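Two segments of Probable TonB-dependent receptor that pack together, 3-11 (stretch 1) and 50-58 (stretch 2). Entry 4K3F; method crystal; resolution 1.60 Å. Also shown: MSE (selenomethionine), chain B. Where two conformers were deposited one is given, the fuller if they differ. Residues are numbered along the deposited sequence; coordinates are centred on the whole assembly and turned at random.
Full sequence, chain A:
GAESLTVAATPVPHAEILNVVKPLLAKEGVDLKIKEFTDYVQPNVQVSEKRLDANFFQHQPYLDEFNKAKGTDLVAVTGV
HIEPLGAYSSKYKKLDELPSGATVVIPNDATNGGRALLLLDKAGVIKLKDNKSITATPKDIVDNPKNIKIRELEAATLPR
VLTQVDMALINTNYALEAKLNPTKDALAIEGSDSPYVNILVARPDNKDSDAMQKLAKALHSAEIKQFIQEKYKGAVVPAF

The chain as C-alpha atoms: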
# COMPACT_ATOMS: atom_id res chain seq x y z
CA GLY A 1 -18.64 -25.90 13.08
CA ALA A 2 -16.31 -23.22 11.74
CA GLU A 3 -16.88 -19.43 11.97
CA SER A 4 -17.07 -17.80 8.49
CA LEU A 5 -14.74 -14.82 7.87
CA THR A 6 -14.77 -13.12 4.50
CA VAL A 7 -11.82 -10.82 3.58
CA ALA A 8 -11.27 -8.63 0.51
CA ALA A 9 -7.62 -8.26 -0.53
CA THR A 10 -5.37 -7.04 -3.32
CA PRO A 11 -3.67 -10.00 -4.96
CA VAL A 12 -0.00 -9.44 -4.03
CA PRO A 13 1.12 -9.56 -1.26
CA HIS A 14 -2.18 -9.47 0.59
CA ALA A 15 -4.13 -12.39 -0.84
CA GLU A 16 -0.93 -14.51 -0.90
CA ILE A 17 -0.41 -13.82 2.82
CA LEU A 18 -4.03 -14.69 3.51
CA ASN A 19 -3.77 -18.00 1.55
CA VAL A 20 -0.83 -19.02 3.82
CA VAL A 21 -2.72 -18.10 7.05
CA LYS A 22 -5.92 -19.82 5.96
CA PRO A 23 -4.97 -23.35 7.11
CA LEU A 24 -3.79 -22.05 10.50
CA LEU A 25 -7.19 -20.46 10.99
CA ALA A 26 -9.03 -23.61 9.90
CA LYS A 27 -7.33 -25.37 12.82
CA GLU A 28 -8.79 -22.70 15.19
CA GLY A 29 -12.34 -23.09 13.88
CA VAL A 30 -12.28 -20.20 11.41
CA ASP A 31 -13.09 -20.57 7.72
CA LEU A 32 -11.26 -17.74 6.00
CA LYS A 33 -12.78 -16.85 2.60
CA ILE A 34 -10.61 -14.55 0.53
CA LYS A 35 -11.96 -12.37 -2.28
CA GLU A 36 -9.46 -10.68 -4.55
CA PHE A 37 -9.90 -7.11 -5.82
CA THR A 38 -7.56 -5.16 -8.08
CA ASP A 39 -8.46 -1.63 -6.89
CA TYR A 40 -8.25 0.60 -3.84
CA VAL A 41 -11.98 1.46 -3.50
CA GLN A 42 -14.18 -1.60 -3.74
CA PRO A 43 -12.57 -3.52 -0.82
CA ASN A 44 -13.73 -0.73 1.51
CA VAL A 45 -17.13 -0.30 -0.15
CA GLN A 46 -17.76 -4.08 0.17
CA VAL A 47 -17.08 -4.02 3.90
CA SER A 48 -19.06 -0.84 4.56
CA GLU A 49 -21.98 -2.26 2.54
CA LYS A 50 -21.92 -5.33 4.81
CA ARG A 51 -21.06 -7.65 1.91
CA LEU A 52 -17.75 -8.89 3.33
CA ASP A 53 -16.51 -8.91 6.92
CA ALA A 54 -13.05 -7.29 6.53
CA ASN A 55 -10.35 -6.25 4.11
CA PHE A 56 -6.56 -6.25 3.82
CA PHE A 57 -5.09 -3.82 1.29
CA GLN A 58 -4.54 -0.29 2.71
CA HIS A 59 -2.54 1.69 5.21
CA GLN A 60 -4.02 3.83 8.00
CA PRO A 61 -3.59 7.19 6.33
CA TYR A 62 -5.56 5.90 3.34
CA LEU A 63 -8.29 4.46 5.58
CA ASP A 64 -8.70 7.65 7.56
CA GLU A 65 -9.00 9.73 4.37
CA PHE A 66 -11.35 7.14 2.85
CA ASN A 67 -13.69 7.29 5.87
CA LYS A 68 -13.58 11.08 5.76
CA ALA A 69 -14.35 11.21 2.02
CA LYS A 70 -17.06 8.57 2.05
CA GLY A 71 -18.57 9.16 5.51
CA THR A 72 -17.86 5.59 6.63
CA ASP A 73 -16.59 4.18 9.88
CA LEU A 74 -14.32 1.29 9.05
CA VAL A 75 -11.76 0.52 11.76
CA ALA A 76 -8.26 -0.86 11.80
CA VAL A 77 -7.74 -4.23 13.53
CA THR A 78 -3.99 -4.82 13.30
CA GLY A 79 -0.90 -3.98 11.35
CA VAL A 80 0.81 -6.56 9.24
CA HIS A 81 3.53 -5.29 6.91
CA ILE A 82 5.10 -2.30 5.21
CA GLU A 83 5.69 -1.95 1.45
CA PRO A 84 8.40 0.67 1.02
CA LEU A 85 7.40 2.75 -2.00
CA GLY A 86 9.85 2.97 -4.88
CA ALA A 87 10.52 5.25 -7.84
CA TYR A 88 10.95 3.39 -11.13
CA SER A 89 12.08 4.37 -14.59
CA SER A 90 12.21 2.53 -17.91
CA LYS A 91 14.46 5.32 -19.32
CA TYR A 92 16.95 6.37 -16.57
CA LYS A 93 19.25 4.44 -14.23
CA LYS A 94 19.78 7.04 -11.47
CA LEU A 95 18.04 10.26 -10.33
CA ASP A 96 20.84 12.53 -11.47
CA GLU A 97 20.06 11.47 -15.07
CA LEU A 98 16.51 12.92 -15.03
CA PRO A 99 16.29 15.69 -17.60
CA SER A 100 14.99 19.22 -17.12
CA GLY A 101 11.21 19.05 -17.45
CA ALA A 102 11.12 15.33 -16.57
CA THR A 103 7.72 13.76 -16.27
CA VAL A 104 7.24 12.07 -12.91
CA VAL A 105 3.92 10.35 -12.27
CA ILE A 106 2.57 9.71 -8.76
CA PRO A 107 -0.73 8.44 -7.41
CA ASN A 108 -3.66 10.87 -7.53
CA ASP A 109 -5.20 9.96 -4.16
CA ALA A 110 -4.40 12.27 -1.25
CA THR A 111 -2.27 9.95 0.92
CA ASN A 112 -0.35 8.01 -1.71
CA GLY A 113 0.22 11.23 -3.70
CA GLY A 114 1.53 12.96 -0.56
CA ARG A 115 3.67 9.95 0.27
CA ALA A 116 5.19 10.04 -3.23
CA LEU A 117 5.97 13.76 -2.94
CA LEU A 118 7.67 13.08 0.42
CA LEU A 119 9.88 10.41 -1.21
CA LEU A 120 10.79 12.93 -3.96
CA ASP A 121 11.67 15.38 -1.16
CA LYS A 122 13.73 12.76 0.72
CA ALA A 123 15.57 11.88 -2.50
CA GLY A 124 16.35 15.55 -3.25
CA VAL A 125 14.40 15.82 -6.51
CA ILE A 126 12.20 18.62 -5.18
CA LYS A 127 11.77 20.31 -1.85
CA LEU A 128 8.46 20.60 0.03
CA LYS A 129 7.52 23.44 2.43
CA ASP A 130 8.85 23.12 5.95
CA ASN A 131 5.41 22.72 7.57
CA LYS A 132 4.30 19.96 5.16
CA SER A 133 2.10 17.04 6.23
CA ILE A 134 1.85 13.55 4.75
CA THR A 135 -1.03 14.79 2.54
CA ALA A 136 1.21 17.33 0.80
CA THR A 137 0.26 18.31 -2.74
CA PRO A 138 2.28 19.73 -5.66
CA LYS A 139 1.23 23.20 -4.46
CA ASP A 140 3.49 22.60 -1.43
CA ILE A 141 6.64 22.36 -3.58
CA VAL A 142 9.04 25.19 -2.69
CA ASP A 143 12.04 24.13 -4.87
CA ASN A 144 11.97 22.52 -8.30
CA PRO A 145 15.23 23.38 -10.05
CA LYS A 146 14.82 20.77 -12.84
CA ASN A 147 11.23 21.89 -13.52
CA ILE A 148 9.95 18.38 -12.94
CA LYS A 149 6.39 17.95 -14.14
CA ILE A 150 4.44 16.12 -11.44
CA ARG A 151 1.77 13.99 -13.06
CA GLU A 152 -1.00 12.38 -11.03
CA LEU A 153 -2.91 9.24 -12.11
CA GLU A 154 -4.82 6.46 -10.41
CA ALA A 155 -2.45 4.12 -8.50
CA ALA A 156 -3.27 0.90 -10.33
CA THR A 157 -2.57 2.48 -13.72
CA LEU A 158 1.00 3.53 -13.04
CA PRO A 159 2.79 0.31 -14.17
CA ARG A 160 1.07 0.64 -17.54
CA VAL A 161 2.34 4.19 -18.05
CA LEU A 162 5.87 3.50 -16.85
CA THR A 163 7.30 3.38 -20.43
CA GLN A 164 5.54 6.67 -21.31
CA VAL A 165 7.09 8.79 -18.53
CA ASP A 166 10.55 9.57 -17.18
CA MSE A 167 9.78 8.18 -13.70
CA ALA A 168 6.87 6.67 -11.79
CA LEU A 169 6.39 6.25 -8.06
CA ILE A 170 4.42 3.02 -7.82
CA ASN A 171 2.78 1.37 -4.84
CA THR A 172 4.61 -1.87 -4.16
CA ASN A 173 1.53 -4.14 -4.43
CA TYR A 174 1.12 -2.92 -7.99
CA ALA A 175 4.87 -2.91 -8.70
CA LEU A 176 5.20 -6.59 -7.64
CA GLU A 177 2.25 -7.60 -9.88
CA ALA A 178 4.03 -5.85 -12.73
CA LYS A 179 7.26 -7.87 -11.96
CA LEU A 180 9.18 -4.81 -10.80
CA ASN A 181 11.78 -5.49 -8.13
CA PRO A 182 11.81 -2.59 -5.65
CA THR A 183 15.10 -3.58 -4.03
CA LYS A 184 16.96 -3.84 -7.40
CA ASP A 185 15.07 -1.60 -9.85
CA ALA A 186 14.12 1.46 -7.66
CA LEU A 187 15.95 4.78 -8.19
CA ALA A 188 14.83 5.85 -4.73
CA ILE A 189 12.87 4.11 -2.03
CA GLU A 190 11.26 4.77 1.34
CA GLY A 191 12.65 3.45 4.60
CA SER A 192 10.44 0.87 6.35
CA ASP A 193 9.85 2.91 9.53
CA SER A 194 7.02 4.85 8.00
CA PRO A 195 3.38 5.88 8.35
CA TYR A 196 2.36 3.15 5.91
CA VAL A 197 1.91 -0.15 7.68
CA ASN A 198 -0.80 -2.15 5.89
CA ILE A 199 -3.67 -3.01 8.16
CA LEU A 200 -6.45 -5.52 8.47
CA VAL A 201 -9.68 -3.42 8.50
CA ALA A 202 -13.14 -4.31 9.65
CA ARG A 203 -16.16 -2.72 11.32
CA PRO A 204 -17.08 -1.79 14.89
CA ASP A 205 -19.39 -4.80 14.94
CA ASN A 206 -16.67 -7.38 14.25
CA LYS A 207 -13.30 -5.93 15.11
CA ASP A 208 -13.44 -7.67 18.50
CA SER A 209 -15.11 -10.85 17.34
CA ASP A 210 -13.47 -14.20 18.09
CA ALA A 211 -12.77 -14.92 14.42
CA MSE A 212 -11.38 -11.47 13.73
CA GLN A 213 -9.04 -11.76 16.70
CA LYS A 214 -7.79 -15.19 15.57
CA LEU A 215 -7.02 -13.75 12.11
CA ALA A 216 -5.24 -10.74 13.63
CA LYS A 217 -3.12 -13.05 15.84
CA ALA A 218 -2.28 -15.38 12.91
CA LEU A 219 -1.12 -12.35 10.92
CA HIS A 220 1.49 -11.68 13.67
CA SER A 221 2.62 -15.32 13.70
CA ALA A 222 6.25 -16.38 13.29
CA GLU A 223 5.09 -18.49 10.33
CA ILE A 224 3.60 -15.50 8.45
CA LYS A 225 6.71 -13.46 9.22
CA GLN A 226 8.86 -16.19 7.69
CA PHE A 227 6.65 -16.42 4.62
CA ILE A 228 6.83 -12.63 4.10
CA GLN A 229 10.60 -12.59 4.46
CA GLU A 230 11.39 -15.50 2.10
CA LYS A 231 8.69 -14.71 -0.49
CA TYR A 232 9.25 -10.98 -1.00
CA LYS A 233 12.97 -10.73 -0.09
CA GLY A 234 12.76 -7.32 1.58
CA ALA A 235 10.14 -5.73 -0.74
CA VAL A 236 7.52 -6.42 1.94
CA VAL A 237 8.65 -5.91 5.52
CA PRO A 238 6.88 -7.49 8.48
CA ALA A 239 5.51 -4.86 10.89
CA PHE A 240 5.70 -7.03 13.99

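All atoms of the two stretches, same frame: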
# COMPACT_ATOMS: atom_id res chain seq x y z
N GLU A 3 -16.41 -20.81 12.11
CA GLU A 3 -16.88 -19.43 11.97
C GLU A 3 -16.44 -18.94 10.56
O GLU A 3 -15.28 -19.03 10.21
CB GLU A 3 -16.29 -18.49 13.03
CG GLU A 3 -16.78 -18.68 14.49
CD GLU A 3 -15.85 -18.18 15.62
OE1 GLU A 3 -14.61 -18.01 15.45
OE2 GLU A 3 -16.37 -17.98 16.74
N SER A 4 -17.37 -18.42 9.78
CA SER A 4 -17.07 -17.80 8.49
C SER A 4 -16.41 -16.44 8.65
O SER A 4 -16.88 -15.62 9.44
CB SER A 4 -18.37 -17.60 7.71
OG SER A 4 -18.13 -17.01 6.45
N LEU A 5 -15.41 -16.15 7.83
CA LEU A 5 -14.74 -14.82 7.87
C LEU A 5 -14.36 -14.46 6.47
O LEU A 5 -13.51 -15.09 5.88
CB LEU A 5 -13.53 -14.82 8.81
CG LEU A 5 -12.79 -13.52 8.97
CD1 LEU A 5 -13.70 -12.46 9.56
CD2 LEU A 5 -11.58 -13.75 9.88
N THR A 6 -15.02 -13.46 5.89
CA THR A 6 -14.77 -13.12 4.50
C THR A 6 -13.90 -11.85 4.44
O THR A 6 -14.18 -10.89 5.12
CB THR A 6 -16.10 -12.89 3.74
OG1 THR A 6 -16.89 -11.93 4.43
CG2 THR A 6 -16.86 -14.21 3.60
N VAL A 7 -12.84 -11.88 3.62
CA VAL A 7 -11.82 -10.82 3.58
C VAL A 7 -11.49 -10.43 2.14
O VAL A 7 -11.10 -11.29 1.33
CB VAL A 7 -10.51 -11.25 4.29
CG1 VAL A 7 -9.55 -10.09 4.37
CG2 VAL A 7 -10.81 -11.73 5.69
N ALA A 8 -11.70 -9.15 1.82
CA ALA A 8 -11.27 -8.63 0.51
C ALA A 8 -9.80 -8.24 0.56
O ALA A 8 -9.34 -7.62 1.53
CB ALA A 8 -12.07 -7.40 0.18
N ALA A 9 -9.06 -8.54 -0.50
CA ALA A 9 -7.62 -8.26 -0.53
C ALA A 9 -7.12 -8.00 -1.92
O ALA A 9 -7.66 -8.56 -2.87
CB ALA A 9 -6.87 -9.44 0.03
N THR A 10 -6.08 -7.18 -2.04
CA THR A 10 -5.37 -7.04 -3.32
C THR A 10 -4.52 -8.31 -3.50
O THR A 10 -4.21 -9.06 -2.56
CB THR A 10 -4.49 -5.75 -3.39
OG1 THR A 10 -3.87 -5.56 -2.10
CG2 THR A 10 -5.37 -4.54 -3.68
N PRO A 11 -4.19 -8.64 -4.75
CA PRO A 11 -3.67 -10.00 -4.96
C PRO A 11 -2.28 -10.25 -4.38
O PRO A 11 -2.03 -11.34 -3.87
CB PRO A 11 -3.59 -10.09 -6.50
CG PRO A 11 -4.60 -9.13 -6.97
CD PRO A 11 -4.52 -7.98 -6.02
N LYS A 50 -21.59 -4.12 4.08
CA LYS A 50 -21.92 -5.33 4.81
C LYS A 50 -21.99 -6.55 3.85
O LYS A 50 -22.84 -7.45 4.02
CB LYS A 50 -23.20 -5.12 5.68
CG LYS A 50 -23.26 -3.73 6.38
CD LYS A 50 -24.52 -3.53 7.23
CE LYS A 50 -24.56 -2.19 7.98
NZ LYS A 50 -23.32 -1.94 8.80
N ARG A 51 -21.13 -6.56 2.85
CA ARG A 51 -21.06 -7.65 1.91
C ARG A 51 -19.98 -8.62 2.33
O ARG A 51 -20.07 -9.83 2.05
CB ARG A 51 -20.83 -7.17 0.49
CG ARG A 51 -21.96 -6.28 0.02
CD ARG A 51 -21.80 -5.73 -1.39
NE ARG A 51 -22.80 -4.67 -1.64
CZ ARG A 51 -24.07 -4.88 -2.03
NH1 ARG A 51 -24.54 -6.09 -2.26
NH2 ARG A 51 -24.90 -3.87 -2.16
N LEU A 52 -18.89 -8.07 2.89
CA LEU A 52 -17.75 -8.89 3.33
C LEU A 52 -17.42 -8.39 4.74
O LEU A 52 -17.75 -7.24 5.09
CB LEU A 52 -16.55 -8.68 2.42
CG LEU A 52 -16.76 -9.04 0.97
CD1 LEU A 52 -15.53 -8.72 0.13
CD2 LEU A 52 -17.10 -10.50 0.86
N ASP A 53 -16.77 -9.23 5.53
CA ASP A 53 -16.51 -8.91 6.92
C ASP A 53 -15.31 -7.93 7.17
O ASP A 53 -15.35 -7.14 8.10
CB ASP A 53 -16.20 -10.16 7.69
CG ASP A 53 -17.38 -11.17 7.77
OD1 ASP A 53 -18.55 -10.77 7.95
OD2 ASP A 53 -17.08 -12.36 7.65
N ALA A 54 -14.31 -8.00 6.34
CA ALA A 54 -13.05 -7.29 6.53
C ALA A 54 -12.29 -7.15 5.22
O ALA A 54 -12.67 -7.70 4.19
CB ALA A 54 -12.20 -8.08 7.52
N ASN A 55 -11.24 -6.35 5.25
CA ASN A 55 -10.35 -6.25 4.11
C ASN A 55 -8.89 -6.10 4.55
O ASN A 55 -8.59 -5.75 5.71
CB ASN A 55 -10.79 -5.17 3.09
CG ASN A 55 -10.73 -3.75 3.64
OD1 ASN A 55 -9.70 -3.30 4.16
ND2 ASN A 55 -11.80 -3.03 3.48
N PHE A 56 -8.01 -6.29 3.59
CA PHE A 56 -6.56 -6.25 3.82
C PHE A 56 -5.90 -5.78 2.55
O PHE A 56 -5.67 -6.55 1.64
CB PHE A 56 -6.07 -7.62 4.29
CG PHE A 56 -4.58 -7.69 4.55
CD1 PHE A 56 -3.92 -6.68 5.23
CD2 PHE A 56 -3.85 -8.78 4.15
CE1 PHE A 56 -2.54 -6.76 5.47
CE2 PHE A 56 -2.48 -8.86 4.40
CZ PHE A 56 -1.83 -7.87 5.06
N PHE A 57 -5.61 -4.48 2.52
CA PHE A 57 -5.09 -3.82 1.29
C PHE A 57 -4.53 -2.43 1.49
O PHE A 57 -3.87 -1.97 0.62
CB PHE A 57 -6.11 -3.75 0.14
CG PHE A 57 -7.07 -2.59 0.26
CD1 PHE A 57 -8.12 -2.63 1.14
CD2 PHE A 57 -6.89 -1.44 -0.50
CE1 PHE A 57 -9.03 -1.55 1.24
CE2 PHE A 57 -7.77 -0.39 -0.40
CZ PHE A 57 -8.82 -0.44 0.47
N GLN A 58 -4.82 -1.76 2.60
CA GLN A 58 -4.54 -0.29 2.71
C GLN A 58 -3.73 -0.01 3.95
O GLN A 58 -3.59 -0.88 4.84
CB GLN A 58 -5.85 0.50 2.75
CG GLN A 58 -6.56 0.40 4.11
CD GLN A 58 -8.03 0.70 3.97
OE1 GLN A 58 -8.43 1.78 3.51
NE2 GLN A 58 -8.84 -0.28 4.26
N MSE B . -0.25 -1.82 -0.43
CA MSE B . -0.32 -0.36 -0.71
C MSE B . 0.92 0.27 -0.09
O MSE B . 1.28 -0.08 1.04
OXT MSE B . 1.56 1.13 -0.71
CB MSE B . -1.60 0.28 -0.13
CG MSE B . -1.70 1.75 -0.43
SE MSE B . -3.25 2.53 0.49
CE MSE B . -4.65 1.69 -0.47
O HOH W 1 -18.85 -14.21 6.95
O HOH W 2 -19.49 -12.17 4.39
O HOH W 3 -2.66 -2.92 -1.64

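Parallel strands pair through their backbones, but side chains can supply hydrogen bonds of their own where the pairing begins. The contact between residues 3-11 and 50-58 of this receptor is an example. Strand 3-9 runs alongside the short strand around 54-56, their directions 36° apart. In the ladder, Ala8 N donates to Ala54 O at 2.9 Å and Phe56 N to Ala8 O at 2.8 Å, so one alanine bonds to two residues of the neighbouring strand, Ala54 and Phe56, which flank its partner Asn55, as parallel pairing requires.

At the start of the ladder, Thr6 and Asp53 each point toward the opposing stretch and do with side chains what the backbone does further on. Asp53, with chi1 at -64° (m), brings its carboxylate back to the first strand, where Thr6 N donates to Asp53 OD2 at 2.9 Å and a nearly straight 166°. Thr6 answers in kind. Its p rotamer (chi1 53°) places the hydroxyl where Asp53 N can donate to Thr6 OG1 at 2.9 Å. Each residue thus uses its side chain to accept from the other's main-chain NH. Thr6 O adds two weak bonds, accepting from Asp53 N and from Ala54 N, each at 3.1 Å; their bent angles, 126° and 133°, suit one carbonyl shared between successive amides.

Water extends this polar corner. One molecule donates to Asp53 OD2 at 2.7 Å and lies 2.9 Å from Ser4 OG, whose t rotamer lets it share that bridge; a second is hydrogen-bonded to Thr6 OG1 at 2.6 Å.

Further along, the side chains divide between two faces. Val7, Ala54 and Phe56 lie on one. Val7, at chi1 -173° (t), spreads its methyls along the neighbouring strand: CG2 is 4.3 Å from Ala54 CB, while CG1 is 4.3 Å from Phe56 CB. The Phe56 ring, chi1 179° (t), leads away, so the valine meets the base of that side chain. On the other face are Ala8 and Asn55, with their CB atoms 3.9 Å apart. The small Ala8 side chain also receives Leu52, whose extended chi2 (177°, t) carries CD1 to 3.7 Å from Ala8 CB. Asn55, in p, turns its amide away from this strand, and its ND2 is hydrogen-bonded elsewhere in the structure.

Beyond the ladder, Thr10 OG1 lies 3.6 Å from Phe57 CB. A water links the two residues to the selenomethionine ligand: it is hydrogen-bonded to Thr10 OG1 at 2.9 Å, donates to Phe57 O at 2.7 Å and accepts from MSE N at 2.9 Å.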